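Local coordinates for putative lipoprotein (Bacteroides fragilis, PDB 3QNK), which is of unknown function but, as a SusD-family lipoprotein of the outer membrane, probably helps capture glycans at the cell surface for import, at residues Glu222-Ile227 with Arg444-Phe449; Phe284-Ala287 with Pro291-Gln294; Glu316-Ala321 with Arg440-Ile445; Tyr391-Leu396 with Glu450-Tyr455; Met417-Gln420 with Leu424-Leu427. All blocks are in the same frame, centred on the assembly; numbering follows the deposited sequence.

Contact 1. Residues Glu222-Ile227 with Arg444-Phe449; sequences EKYRSI and RIEFAF
Tyr-224 and Glu-446 join these two segments through the ends of their side chains. The phenol OH of Tyr-224 donates a weak hydrogen bond, 3.0 Å long, to Glu-446 OE2. That oxygen lies at the edge of the tyrosine ring, near its plane and 3.7 Å from Tyr-224 CE1, while the carboxylate stands almost upright to the ring, the two planes 87° apart. Tyrosine suits the place because its rigid ring spans the gap between backbones whose nearest CA atoms, those of Tyr-224 and Glu-446, are 10.5 Å apart, and it still ends in a polar group. With CG anti to the backbone N (chi1 -174°), the ring is carried toward helix 432-446. Glu-446 instead bends at chi2 (58°), turning its carboxylate toward the phenol. The contact thus ties a short helix to the last turn of helix 432-446, deep within the largely helical SusD fold, and both residues are buried. A buried carboxylate needs compensation, and here the phenol is a secondary partner: Glu-446 OE2 forms salt bridges with Arg-390 and Arg-421, and OE1 with Arg-318, a cluster that would be expected to favour the charged form. Further out, Ile-227 CD1 lies 4.2 Å above one face of the tyrosine ring, toward its rim, and Ala-321 from helix 317-322 also packs on the tyrosine. Beyond the ring, Ser-226 OG donates to Lys-223 O over 2.6 Å, a local bond within the segment that carries Tyr-224.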
# COMPACT_ATOMS: atom_id res chain seq x y z
N GLU B 222 4.35 21.97 -32.24
CA GLU B 222 3.61 22.74 -31.25
C GLU B 222 2.13 22.35 -31.30
O GLU B 222 1.55 22.07 -30.26
CB GLU B 222 3.81 24.25 -31.48
N LYS B 223 1.55 22.27 -32.52
CA LYS B 223 0.14 21.90 -32.75
C LYS B 223 -0.17 20.50 -32.19
O LYS B 223 -1.16 20.33 -31.50
CB LYS B 223 -0.22 21.95 -34.24
CG LYS B 223 -0.75 23.28 -34.71
CD LYS B 223 -0.87 23.28 -36.22
CE LYS B 223 -1.58 24.50 -36.73
NZ LYS B 223 -1.86 24.38 -38.19
N TYR B 224 0.69 19.51 -32.48
CA TYR B 224 0.52 18.14 -31.99
C TYR B 224 0.61 18.10 -30.47
O TYR B 224 -0.28 17.53 -29.84
CB TYR B 224 1.55 17.20 -32.63
CG TYR B 224 1.33 15.75 -32.28
CD1 TYR B 224 0.49 14.94 -33.04
CD2 TYR B 224 1.99 15.16 -31.20
CE1 TYR B 224 0.30 13.60 -32.74
CE2 TYR B 224 1.79 13.82 -30.88
CZ TYR B 224 0.96 13.04 -31.65
OH TYR B 224 0.78 11.72 -31.33
N ARG B 225 1.67 18.73 -29.87
CA ARG B 225 1.88 18.79 -28.41
C ARG B 225 0.73 19.44 -27.67
O ARG B 225 0.54 19.16 -26.49
CB ARG B 225 3.15 19.55 -28.07
CG ARG B 225 4.40 18.78 -28.35
CD ARG B 225 5.58 19.44 -27.74
NE ARG B 225 5.74 20.85 -28.14
CZ ARG B 225 6.66 21.31 -29.00
NH1 ARG B 225 7.54 20.48 -29.55
NH2 ARG B 225 6.72 22.60 -29.27
N SER B 226 -0.03 20.29 -28.35
CA SER B 226 -1.15 21.00 -27.74
C SER B 226 -2.30 20.07 -27.30
O SER B 226 -3.21 20.54 -26.64
CB SER B 226 -1.67 22.08 -28.68
OG SER B 226 -2.52 21.50 -29.65
N ILE B 227 -2.27 18.77 -27.66
CA ILE B 227 -3.29 17.79 -27.25
C ILE B 227 -3.24 17.69 -25.73
O ILE B 227 -4.27 17.69 -25.05
CB ILE B 227 -3.04 16.43 -27.96
CG1 ILE B 227 -3.32 16.52 -29.48
CG2 ILE B 227 -3.85 15.27 -27.33
CD1 ILE B 227 -2.74 15.39 -30.31
N ARG B 444 3.41 2.63 -32.52
CA ARG B 444 4.53 2.86 -31.65
C ARG B 444 4.84 4.36 -31.57
O ARG B 444 5.03 4.87 -30.47
CB ARG B 444 5.76 2.06 -32.09
CG ARG B 444 6.92 2.28 -31.14
CD ARG B 444 8.20 1.75 -31.68
NE ARG B 444 9.24 1.82 -30.66
CZ ARG B 444 10.46 1.34 -30.80
NH1 ARG B 444 10.82 0.76 -31.94
NH2 ARG B 444 11.34 1.45 -29.82
N ILE B 445 4.87 5.06 -32.71
CA ILE B 445 5.18 6.47 -32.78
C ILE B 445 4.02 7.31 -32.21
O ILE B 445 4.25 8.27 -31.46
CB ILE B 445 5.52 6.87 -34.23
CG1 ILE B 445 6.76 6.11 -34.76
CG2 ILE B 445 5.65 8.38 -34.41
CD1 ILE B 445 8.11 6.36 -33.98
N GLU B 446 2.80 6.93 -32.57
CA GLU B 446 1.62 7.65 -32.11
C GLU B 446 1.48 7.62 -30.62
O GLU B 446 1.17 8.66 -29.99
CB GLU B 446 0.34 7.07 -32.75
CG GLU B 446 -0.88 7.98 -32.60
CD GLU B 446 -0.73 9.37 -33.19
OE1 GLU B 446 0.14 9.57 -34.06
OE2 GLU B 446 -1.44 10.29 -32.74
N PHE B 447 1.65 6.43 -30.05
CA PHE B 447 1.40 6.24 -28.63
C PHE B 447 2.66 6.12 -27.77
O PHE B 447 2.56 5.65 -26.63
CB PHE B 447 0.43 5.05 -28.43
CG PHE B 447 -0.95 5.50 -28.86
CD1 PHE B 447 -1.68 6.41 -28.09
CD2 PHE B 447 -1.47 5.10 -30.08
CE1 PHE B 447 -2.90 6.90 -28.53
CE2 PHE B 447 -2.72 5.57 -30.51
CZ PHE B 447 -3.41 6.49 -29.75
N ALA B 448 3.82 6.65 -28.26
CA ALA B 448 5.05 6.62 -27.47
C ALA B 448 4.84 7.41 -26.16
O ALA B 448 4.23 8.47 -26.19
CB ALA B 448 6.21 7.19 -28.28
N PHE B 449 5.28 6.86 -25.03
CA PHE B 449 5.23 7.47 -23.68
C PHE B 449 3.82 7.62 -23.18
O PHE B 449 3.57 8.41 -22.26
CB PHE B 449 6.00 8.81 -23.60
CG PHE B 449 7.37 8.61 -24.18
CD1 PHE B 449 8.26 7.70 -23.60
CD2 PHE B 449 7.72 9.20 -25.40
CE1 PHE B 449 9.50 7.43 -24.20
CE2 PHE B 449 8.94 8.91 -26.01
CZ PHE B 449 9.84 8.05 -25.39

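Contact 2. Residues Phe284-Ala287 with Pro291-Gln294; sequences FEMA and PATQ
This is a small loop-to-loop contact, part water-bridged and part apolar, in which Phe-284 and Met-286 meet Pro-291 and Ala-292. Both segments belong to the irregular chain that follows helix 278-283 and precedes strand 304-305, and no direct hydrogen bond crosses between them. One water does the joining: it donates to Phe-284 O over 2.8 Å and accepts from Ala-292 N over 3.0 Å, so a carbonyl and an amide too far apart to pair are bridged. Beside the water, Ala-292 CB lies 3.7 Å from the same Phe-284 O. A methyl probably suits the place, since it is small beside the water. The apolar touch comes from Met-286, present as selenomethionine, whose SE is 3.9 Å from Ala-292 CB; Met-286 CG makes a separate van der Waals contact with a carbonyl, 3.8 Å from Pro-291 O. Its CG stands beside the backbone N (chi1 -60°), and further bends at chi2 and chi3 fold the flexible chain along the facing backbone. Within the second segment, Gln-294 NE2 donates to Ala-292 O over 2.9 Å, approaching from above the carbonyl plane, and bonds as well to Asp-282 O, linking this loop to the preceding helix. The side chain of Phe-284 starts away from the second segment; its buried ring meets Phe-319 edge-to-face. With one water carrying the polar link and a few van der Waals touches the rest, the attraction across the segments is probably modest, and the loop's shape probably owes something to neighbours such as Arg-315, which touches both Met-286 and Ala-292.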
# COMPACT_ATOMS: atom_id res chain seq x y z
N PHE B 284 11.37 7.30 -35.94
CA PHE B 284 10.69 8.51 -36.41
C PHE B 284 11.12 8.79 -37.83
O PHE B 284 12.30 8.90 -38.13
CB PHE B 284 10.99 9.72 -35.52
CG PHE B 284 10.27 9.72 -34.20
CD1 PHE B 284 8.98 10.23 -34.09
CD2 PHE B 284 10.89 9.24 -33.06
CE1 PHE B 284 8.32 10.24 -32.86
CE2 PHE B 284 10.24 9.25 -31.83
CZ PHE B 284 8.95 9.74 -31.74
N GLU B 285 10.15 8.84 -38.73
CA GLU B 285 10.37 9.06 -40.14
C GLU B 285 10.69 10.50 -40.45
O GLU B 285 10.38 11.40 -39.66
CB GLU B 285 9.10 8.69 -40.92
CG GLU B 285 8.81 7.20 -40.99
CD GLU B 285 7.45 6.94 -41.59
OE1 GLU B 285 7.26 7.25 -42.78
OE2 GLU B 285 6.55 6.47 -40.85
N MSE B 286 11.21 10.73 -41.67
CA MSE B 286 11.43 12.07 -42.21
C MSE B 286 10.06 12.69 -42.49
O MSE B 286 9.08 11.95 -42.63
CB MSE B 286 12.29 11.99 -43.48
CG MSE B 286 13.64 11.37 -43.23
SE MSE B 286 14.66 12.31 -41.87
CE MSE B 286 15.14 13.89 -42.81
N ALA B 287 9.98 14.02 -42.59
CA ALA B 287 8.70 14.73 -42.82
C ALA B 287 7.97 14.26 -44.06
O ALA B 287 6.74 14.38 -44.08
CB ALA B 287 8.93 16.22 -42.90
N PRO B 291 12.53 6.98 -44.55
CA PRO B 291 13.20 6.62 -43.29
C PRO B 291 14.41 7.52 -43.06
O PRO B 291 15.07 7.99 -44.01
CB PRO B 291 13.61 5.16 -43.49
CG PRO B 291 13.18 4.79 -44.84
CD PRO B 291 12.90 6.03 -45.61
N ALA B 292 14.67 7.80 -41.78
CA ALA B 292 15.79 8.60 -41.32
C ALA B 292 17.07 7.73 -41.33
O ALA B 292 16.99 6.48 -41.44
CB ALA B 292 15.49 9.09 -39.90
N THR B 293 18.26 8.37 -41.19
CA THR B 293 19.48 7.57 -41.03
C THR B 293 19.34 6.80 -39.69
O THR B 293 18.80 7.34 -38.70
CB THR B 293 20.73 8.46 -41.10
OG1 THR B 293 20.78 9.07 -42.39
CG2 THR B 293 22.02 7.69 -40.90
N GLN B 294 19.74 5.51 -39.69
CA GLN B 294 19.66 4.66 -38.50
C GLN B 294 21.00 4.71 -37.80
O GLN B 294 22.03 4.51 -38.45
CB GLN B 294 19.28 3.21 -38.85
CG GLN B 294 18.03 3.03 -39.71
CD GLN B 294 16.79 3.45 -39.02
OE1 GLN B 294 16.20 2.69 -38.25
NE2 GLN B 294 16.34 4.67 -39.28
O HOH W 1 13.00 6.63 -39.57

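Contact 3. Residues Glu316-Ala321 with Arg440-Ile445; sequences EPRFYA and RKERRI
Arg-318 and Glu-442 meet in a salt bridge whose guanidinium and carboxylate are nearly coplanar, 17° apart. The grip is end-on and converges on one atom: Arg-318 NH1 and Arg-318 NH2 each donate to Glu-442 OE1 over 2.9 Å, and a weaker bond runs from NH2 to OE2. NH2 uses the syn lone pair of OE1, whereas NH1 meets that oxygen nearly along the C-O axis. Glu-316 takes another edge side-on: Arg-318 NE and NH2 donate to Glu-316 OE1 and OE2, each over 3.0 Å, so two carboxylates hold the guanidinium flat. Arginine suits the place, since its five N-H groups in one plane can serve both and still offer NH1 to Glu-446, its strongest partner. Glu-316 has a second role as N-cap of helix 317-322: its OE1 also accepts from Arg-318 N, 3.0 Å away. CG of Glu-316 sits between the backbone N and the carbonyl carbon (chi1 63°), which brings the carboxylate back over the helix start. Packing comes from Ile-445, a branched residue whose CG2 lies 3.3 Å above one guanidinium face and 3.4 Å from Glu-316 OE2. All are buried, so pairing of the three charged groups probably offsets the cost of burying them. Helix 408-420 borders this network through Ile-418, helix 278-283 packs on Ile-445 through Leu-280 and Ala-283, and helix 221-225 brings Tyr-224 against Arg-318.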
# COMPACT_ATOMS: atom_id res chain seq x y z
N GLU B 316 9.49 14.21 -38.98
CA GLU B 316 8.04 14.45 -38.97
C GLU B 316 7.62 15.12 -37.61
O GLU B 316 8.33 14.95 -36.62
CB GLU B 316 7.29 13.14 -39.22
CG GLU B 316 7.51 12.08 -38.15
CD GLU B 316 6.27 11.66 -37.38
OE1 GLU B 316 5.40 12.52 -37.09
OE2 GLU B 316 6.19 10.45 -37.05
N PRO B 317 6.49 15.90 -37.54
CA PRO B 317 6.17 16.65 -36.30
C PRO B 317 6.21 15.87 -34.97
O PRO B 317 6.61 16.46 -33.97
CB PRO B 317 4.76 17.17 -36.57
CG PRO B 317 4.73 17.40 -38.04
CD PRO B 317 5.54 16.26 -38.62
N ARG B 318 5.81 14.57 -34.95
CA ARG B 318 5.75 13.78 -33.70
C ARG B 318 7.13 13.59 -33.10
O ARG B 318 7.24 13.37 -31.89
CB ARG B 318 5.06 12.43 -33.90
CG ARG B 318 3.57 12.55 -34.22
CD ARG B 318 2.93 11.22 -34.57
NE ARG B 318 3.50 10.62 -35.77
CZ ARG B 318 3.03 9.52 -36.36
NH1 ARG B 318 1.96 8.91 -35.88
NH2 ARG B 318 3.62 9.04 -37.44
N PHE B 319 8.20 13.72 -33.91
CA PHE B 319 9.56 13.61 -33.41
C PHE B 319 9.84 14.76 -32.43
O PHE B 319 10.21 14.50 -31.29
CB PHE B 319 10.58 13.57 -34.55
CG PHE B 319 12.00 13.67 -34.06
CD1 PHE B 319 12.65 12.55 -33.53
CD2 PHE B 319 12.68 14.88 -34.07
CE1 PHE B 319 13.96 12.64 -33.07
CE2 PHE B 319 13.99 14.97 -33.59
CZ PHE B 319 14.62 13.85 -33.11
N TYR B 320 9.64 16.01 -32.88
CA TYR B 320 9.88 17.24 -32.09
C TYR B 320 8.85 17.40 -30.99
O TYR B 320 9.11 18.08 -30.01
CB TYR B 320 9.91 18.49 -33.01
CG TYR B 320 10.92 18.36 -34.14
CD1 TYR B 320 12.29 18.46 -33.89
CD2 TYR B 320 10.52 17.98 -35.42
CE1 TYR B 320 13.22 18.27 -34.91
CE2 TYR B 320 11.44 17.79 -36.45
CZ TYR B 320 12.79 17.94 -36.19
OH TYR B 320 13.67 17.68 -37.22
N ALA B 321 7.71 16.72 -31.13
CA ALA B 321 6.63 16.72 -30.16
C ALA B 321 6.92 15.78 -29.01
O ALA B 321 6.43 16.03 -27.90
CB ALA B 321 5.33 16.30 -30.84
N ARG B 440 1.65 -1.37 -36.95
CA ARG B 440 2.35 -1.58 -35.68
C ARG B 440 3.40 -0.49 -35.42
O ARG B 440 3.42 0.07 -34.32
CB ARG B 440 2.99 -2.95 -35.66
CG ARG B 440 1.96 -4.06 -35.55
CD ARG B 440 2.65 -5.39 -35.40
NE ARG B 440 1.70 -6.45 -35.16
CZ ARG B 440 2.05 -7.68 -34.79
NH1 ARG B 440 3.34 -7.99 -34.66
NH2 ARG B 440 1.14 -8.60 -34.57
N LYS B 441 4.20 -0.13 -36.46
CA LYS B 441 5.19 0.94 -36.38
C LYS B 441 4.47 2.30 -36.11
O LYS B 441 4.90 3.03 -35.21
CB LYS B 441 6.09 0.98 -37.65
N GLU B 442 3.35 2.58 -36.82
CA GLU B 442 2.58 3.82 -36.59
C GLU B 442 2.06 3.91 -35.17
O GLU B 442 2.07 4.99 -34.57
CB GLU B 442 1.38 3.96 -37.57
CG GLU B 442 1.76 4.65 -38.86
CD GLU B 442 2.34 6.04 -38.74
OE1 GLU B 442 1.80 6.86 -37.96
OE2 GLU B 442 3.36 6.31 -39.42
N ARG B 443 1.60 2.79 -34.63
CA ARG B 443 1.09 2.73 -33.27
C ARG B 443 2.19 3.11 -32.27
O ARG B 443 1.93 3.81 -31.29
CB ARG B 443 0.56 1.33 -32.97
CG ARG B 443 -0.47 1.40 -31.88
CD ARG B 443 -0.82 0.07 -31.28
NE ARG B 443 -1.78 0.30 -30.22
CZ ARG B 443 -3.10 0.26 -30.38
NH1 ARG B 443 -3.62 -0.06 -31.56
NH2 ARG B 443 -3.90 0.51 -29.36
N ARG B 444 3.41 2.63 -32.52
CA ARG B 444 4.53 2.86 -31.65
C ARG B 444 4.84 4.36 -31.57
O ARG B 444 5.03 4.87 -30.47
CB ARG B 444 5.76 2.06 -32.09
CG ARG B 444 6.92 2.28 -31.14
CD ARG B 444 8.20 1.75 -31.68
NE ARG B 444 9.24 1.82 -30.66
CZ ARG B 444 10.46 1.34 -30.80
NH1 ARG B 444 10.82 0.76 -31.94
NH2 ARG B 444 11.34 1.45 -29.82
N ILE B 445 4.87 5.06 -32.71
CA ILE B 445 5.18 6.47 -32.78
C ILE B 445 4.02 7.31 -32.21
O ILE B 445 4.25 8.27 -31.46
CB ILE B 445 5.52 6.87 -34.23
CG1 ILE B 445 6.76 6.11 -34.76
CG2 ILE B 445 5.65 8.38 -34.41
CD1 ILE B 445 8.11 6.36 -33.98

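Contact 4. Residues Tyr391-Leu396 with Glu450-Tyr455; sequences YAEIYL and EEQRFY
Glu-393 and Gln-452 make the whole of this buried contact, their side chains approaching from opposite directions. Glu-393 OE1 lies 3.2 Å from Gln-452 NE2, and the amide nitrogen is 3.4 Å from Glu-393 CD, with carboxylate and amide planes turned 60° apart. The glutamate chain is extended beyond CG, which gives it the length to leave helix 391-405 and reach a backbone whose nearest CA, that of Gln-452, is 10.7 Å from its own. Gln-452 bends at chi2 (-138°) to direct its amide toward the carboxylate. It stands just before helix 453-460, so the pair connects the first turns of one helix with the approach to another within the alpha-alpha superhelical, largely helical SusD fold. Each side chain also has polar partners outside the pair. Glu-393 OE1 forms a salt bridge with Arg-190, from helix 181-194, and OE2 accepts from Asn-397 one turn further along its own helix. An amide suits the facing position because it offers both polarities: while NE2 faces the glutamate, Gln-452 OE1 accepts from Arg-443 of helix 432-446. Tyr-194 packs against Gln-452, and the ring of Phe-447 packs against the backbone at Glu-393.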
# COMPACT_ATOMS: atom_id res chain seq x y z
N TYR B 391 -8.81 10.03 -29.36
CA TYR B 391 -9.48 9.66 -30.61
C TYR B 391 -8.52 8.93 -31.60
O TYR B 391 -8.97 8.03 -32.31
CB TYR B 391 -10.10 10.90 -31.29
CG TYR B 391 -11.10 10.61 -32.39
CD1 TYR B 391 -11.98 9.53 -32.30
CD2 TYR B 391 -11.23 11.47 -33.47
CE1 TYR B 391 -12.92 9.28 -33.29
CE2 TYR B 391 -12.19 11.24 -34.46
CZ TYR B 391 -13.03 10.15 -34.37
OH TYR B 391 -13.99 9.94 -35.33
N ALA B 392 -7.20 9.27 -31.60
CA ALA B 392 -6.19 8.64 -32.46
C ALA B 392 -6.19 7.10 -32.35
O ALA B 392 -5.96 6.42 -33.35
CB ALA B 392 -4.82 9.17 -32.12
N GLU B 393 -6.46 6.56 -31.13
CA GLU B 393 -6.46 5.13 -30.87
C GLU B 393 -7.57 4.41 -31.62
O GLU B 393 -7.37 3.26 -32.03
CB GLU B 393 -6.61 4.87 -29.39
CG GLU B 393 -5.86 3.64 -28.95
CD GLU B 393 -6.06 3.26 -27.50
OE1 GLU B 393 -5.79 4.10 -26.61
OE2 GLU B 393 -6.48 2.10 -27.27
N ILE B 394 -8.75 5.05 -31.79
CA ILE B 394 -9.88 4.46 -32.49
C ILE B 394 -9.42 4.05 -33.89
O ILE B 394 -9.57 2.90 -34.26
CB ILE B 394 -11.09 5.44 -32.51
CG1 ILE B 394 -11.47 5.90 -31.07
CG2 ILE B 394 -12.29 4.92 -33.29
CD1 ILE B 394 -11.74 4.80 -30.04
N TYR B 395 -8.72 4.95 -34.59
CA TYR B 395 -8.22 4.72 -35.93
C TYR B 395 -7.23 3.56 -35.99
O TYR B 395 -7.34 2.70 -36.88
CB TYR B 395 -7.57 5.98 -36.47
CG TYR B 395 -8.57 7.09 -36.72
CD1 TYR B 395 -9.32 7.11 -37.89
CD2 TYR B 395 -8.76 8.11 -35.80
CE1 TYR B 395 -10.24 8.12 -38.14
CE2 TYR B 395 -9.69 9.13 -36.03
CZ TYR B 395 -10.43 9.13 -37.20
OH TYR B 395 -11.33 10.12 -37.49
N LEU B 396 -6.29 3.51 -35.04
CA LEU B 396 -5.24 2.50 -35.00
C LEU B 396 -5.76 1.13 -34.54
O LEU B 396 -5.34 0.12 -35.10
CB LEU B 396 -4.06 2.98 -34.15
CG LEU B 396 -3.21 4.09 -34.82
CD1 LEU B 396 -2.20 4.67 -33.88
CD2 LEU B 396 -2.52 3.58 -36.04
N GLU B 450 2.91 6.79 -23.71
CA GLU B 450 1.51 6.81 -23.28
C GLU B 450 1.12 5.48 -22.66
O GLU B 450 -0.04 5.11 -22.71
CB GLU B 450 0.58 7.18 -24.42
CG GLU B 450 0.58 8.67 -24.68
CD GLU B 450 -0.38 9.05 -25.78
OE1 GLU B 450 -1.55 9.37 -25.47
OE2 GLU B 450 0.02 8.94 -26.96
N GLU B 451 2.10 4.77 -22.07
CA GLU B 451 1.94 3.51 -21.34
C GLU B 451 1.30 2.40 -22.21
O GLU B 451 0.51 1.60 -21.69
CB GLU B 451 1.14 3.72 -20.03
CG GLU B 451 1.71 2.91 -18.87
CD GLU B 451 0.96 2.91 -17.54
OE1 GLU B 451 0.47 3.99 -17.12
OE2 GLU B 451 0.95 1.83 -16.89
N GLN B 452 1.69 2.29 -23.50
CA GLN B 452 1.11 1.24 -24.35
C GLN B 452 2.14 0.26 -24.89
O GLN B 452 1.82 -0.90 -25.07
CB GLN B 452 0.36 1.86 -25.53
CG GLN B 452 -1.02 2.39 -25.21
CD GLN B 452 -2.01 2.05 -26.28
OE1 GLN B 452 -2.12 0.89 -26.76
NE2 GLN B 452 -2.81 3.04 -26.60
N ARG B 453 3.36 0.72 -25.17
CA ARG B 453 4.42 -0.07 -25.79
C ARG B 453 4.63 -1.41 -25.11
O ARG B 453 4.80 -2.43 -25.79
CB ARG B 453 5.74 0.72 -25.81
CG ARG B 453 6.89 0.05 -26.57
CD ARG B 453 6.46 -0.31 -27.96
NE ARG B 453 7.53 -0.95 -28.69
CZ ARG B 453 7.45 -1.32 -29.95
NH1 ARG B 453 6.32 -1.13 -30.63
NH2 ARG B 453 8.49 -1.86 -30.55
N PHE B 454 4.64 -1.42 -23.79
CA PHE B 454 4.91 -2.62 -23.04
C PHE B 454 3.83 -3.67 -23.34
O PHE B 454 4.15 -4.84 -23.53
CB PHE B 454 4.98 -2.24 -21.54
CG PHE B 454 5.08 -3.41 -20.61
CD1 PHE B 454 3.96 -4.20 -20.32
CD2 PHE B 454 6.30 -3.77 -20.05
CE1 PHE B 454 4.06 -5.31 -19.51
CE2 PHE B 454 6.41 -4.93 -19.29
CZ PHE B 454 5.30 -5.68 -19.02
N TYR B 455 2.56 -3.26 -23.42
CA TYR B 455 1.43 -4.15 -23.69
C TYR B 455 1.32 -4.45 -25.18
O TYR B 455 0.82 -5.52 -25.53
CB TYR B 455 0.14 -3.55 -23.13
CG TYR B 455 0.26 -3.23 -21.65
CD1 TYR B 455 0.25 -4.24 -20.69
CD2 TYR B 455 0.39 -1.91 -21.22
CE1 TYR B 455 0.40 -3.95 -19.33
CE2 TYR B 455 0.53 -1.60 -19.87
CZ TYR B 455 0.54 -2.62 -18.93
OH TYR B 455 0.64 -2.28 -17.61

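Contact 5. Residues Met417-Gln420 with Leu424-Leu427; sequences MIRQ and LPDL
Arg-419, near the end of helix 408-420, faces Leu-424, Pro-425 and Leu-427, and its carbonyl O accepts from Leu-424 N over 2.9 Å. Just before it, Ile-418 packs on Tyr-395 and Leu-396 of helix 391-405. The bond to Arg-419 O, from a residue five places on, is consistent with the outer bond of a Schellman motif, in which the chain folds back across the end of a helix. Arg-419 CB then rests 3.8 Å from Leu-424 CB, an apolar touch beside the bond. The side chain runs on between two leucines: Leu-427 CD2 lies 3.8 Å over the centre of one guanidinium face, and Leu-424 lies over the opposite face, its CB toward the rim. Leu-427 CG also meets the aliphatic part, 3.6 Å from Arg-419 CD. Arginine suits this slot because its flat head can be sandwiched while its N-H edge still serves polar groups. A bend at chi3 (99°) turns that edge toward Glu-442 and Glu-285: NE forms a salt bridge with the first and NH2, most strongly, with the second, while NH1 points near the guanidinium plane toward Pro-425 O, at a modelled spacing too short to be taken literally. Gln-420, exposed at the end of the segment, crosses Asp-426 at a slant; Gln-420 OE1 and Asp-426 OD1 are 3.5 Å apart, two acceptors in van der Waals proximity, not a bonded pair.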
# COMPACT_ATOMS: atom_id res chain seq x y z
N MSE B 417 -5.21 8.06 -41.67
CA MSE B 417 -5.82 9.20 -40.98
C MSE B 417 -4.83 9.78 -39.96
O MSE B 417 -4.70 11.00 -39.84
CB MSE B 417 -7.11 8.76 -40.26
CG MSE B 417 -8.23 8.49 -41.22
SE MSE B 417 -8.88 10.12 -42.07
CE MSE B 417 -9.40 11.19 -40.50
N ILE B 418 -4.09 8.89 -39.29
CA ILE B 418 -3.08 9.22 -38.28
C ILE B 418 -1.86 9.91 -38.94
O ILE B 418 -1.32 10.90 -38.40
CB ILE B 418 -2.71 7.95 -37.49
CG1 ILE B 418 -3.93 7.40 -36.70
CG2 ILE B 418 -1.49 8.13 -36.58
CD1 ILE B 418 -4.74 8.41 -35.90
N ARG B 419 -1.46 9.42 -40.13
CA ARG B 419 -0.37 9.99 -40.91
C ARG B 419 -0.77 11.33 -41.52
O ARG B 419 0.03 12.27 -41.54
CB ARG B 419 0.09 9.03 -42.03
CG ARG B 419 0.23 7.59 -41.63
CD ARG B 419 1.00 6.89 -42.72
NE ARG B 419 2.38 6.77 -42.31
CZ ARG B 419 3.43 7.19 -43.00
NH1 ARG B 419 3.27 7.71 -44.20
NH2 ARG B 419 4.63 7.08 -42.51
N GLN B 420 -1.99 11.42 -42.05
CA GLN B 420 -2.48 12.67 -42.64
C GLN B 420 -2.45 13.79 -41.61
O GLN B 420 -2.11 14.91 -41.98
CB GLN B 420 -3.91 12.53 -43.21
CG GLN B 420 -3.99 11.91 -44.61
CD GLN B 420 -5.42 11.48 -44.99
OE1 GLN B 420 -5.66 10.33 -45.48
NE2 GLN B 420 -6.38 12.42 -44.82
N LEU B 424 2.19 13.44 -43.05
CA LEU B 424 2.91 12.28 -43.61
C LEU B 424 2.15 11.71 -44.81
O LEU B 424 0.93 11.61 -44.77
CB LEU B 424 3.16 11.17 -42.56
CG LEU B 424 4.32 11.40 -41.59
CD1 LEU B 424 4.38 10.32 -40.54
CD2 LEU B 424 5.67 11.46 -42.32
N PRO B 425 2.85 11.37 -45.91
CA PRO B 425 2.15 10.82 -47.08
C PRO B 425 1.50 9.45 -46.77
O PRO B 425 1.93 8.74 -45.88
CB PRO B 425 3.26 10.71 -48.13
CG PRO B 425 4.49 10.59 -47.37
CD PRO B 425 4.31 11.41 -46.14
N ASP B 426 0.45 9.12 -47.49
CA ASP B 426 -0.28 7.88 -47.28
C ASP B 426 0.54 6.62 -47.57
O ASP B 426 1.37 6.59 -48.48
CB ASP B 426 -1.56 7.88 -48.13
CG ASP B 426 -2.68 8.75 -47.56
OD1 ASP B 426 -2.46 9.38 -46.47
OD2 ASP B 426 -3.77 8.79 -48.17
N LEU B 427 0.31 5.59 -46.76
CA LEU B 427 0.84 4.25 -47.00
C LEU B 427 0.07 3.70 -48.22
O LEU B 427 -1.15 3.94 -48.38
CB LEU B 427 0.68 3.34 -45.77
CG LEU B 427 1.46 3.75 -44.51
CD1 LEU B 427 1.08 2.89 -43.35
CD2 LEU B 427 2.97 3.68 -44.71

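Contacts 1 and 3 share Arg-444 and Ile-445 on helix 432-446, and their centres are 7 Å apart. Arg-318 NH1 of contact 3 reaches Glu-446 OE1 of contact 1 over 2.7 Å. From contact 3 the charges run outward: Glu-442 OE2 pairs with Arg-419 NE of contact 5 at 3.1 Å, and Arg-419 NH2 with Glu-285 OE2 of contact 2 at 2.6 Å. On another side of the helix, Arg-443 NH2 lies 3.2 Å from Gln-452 OE1, a probable hydrogen bond to contact 4. Contacts 2 and 4 do not touch, their nearest atoms being about 10 Å apart. Salt bridges thus connect contacts 1, 2, 3 and 5, with contact 4 joined through Arg-443.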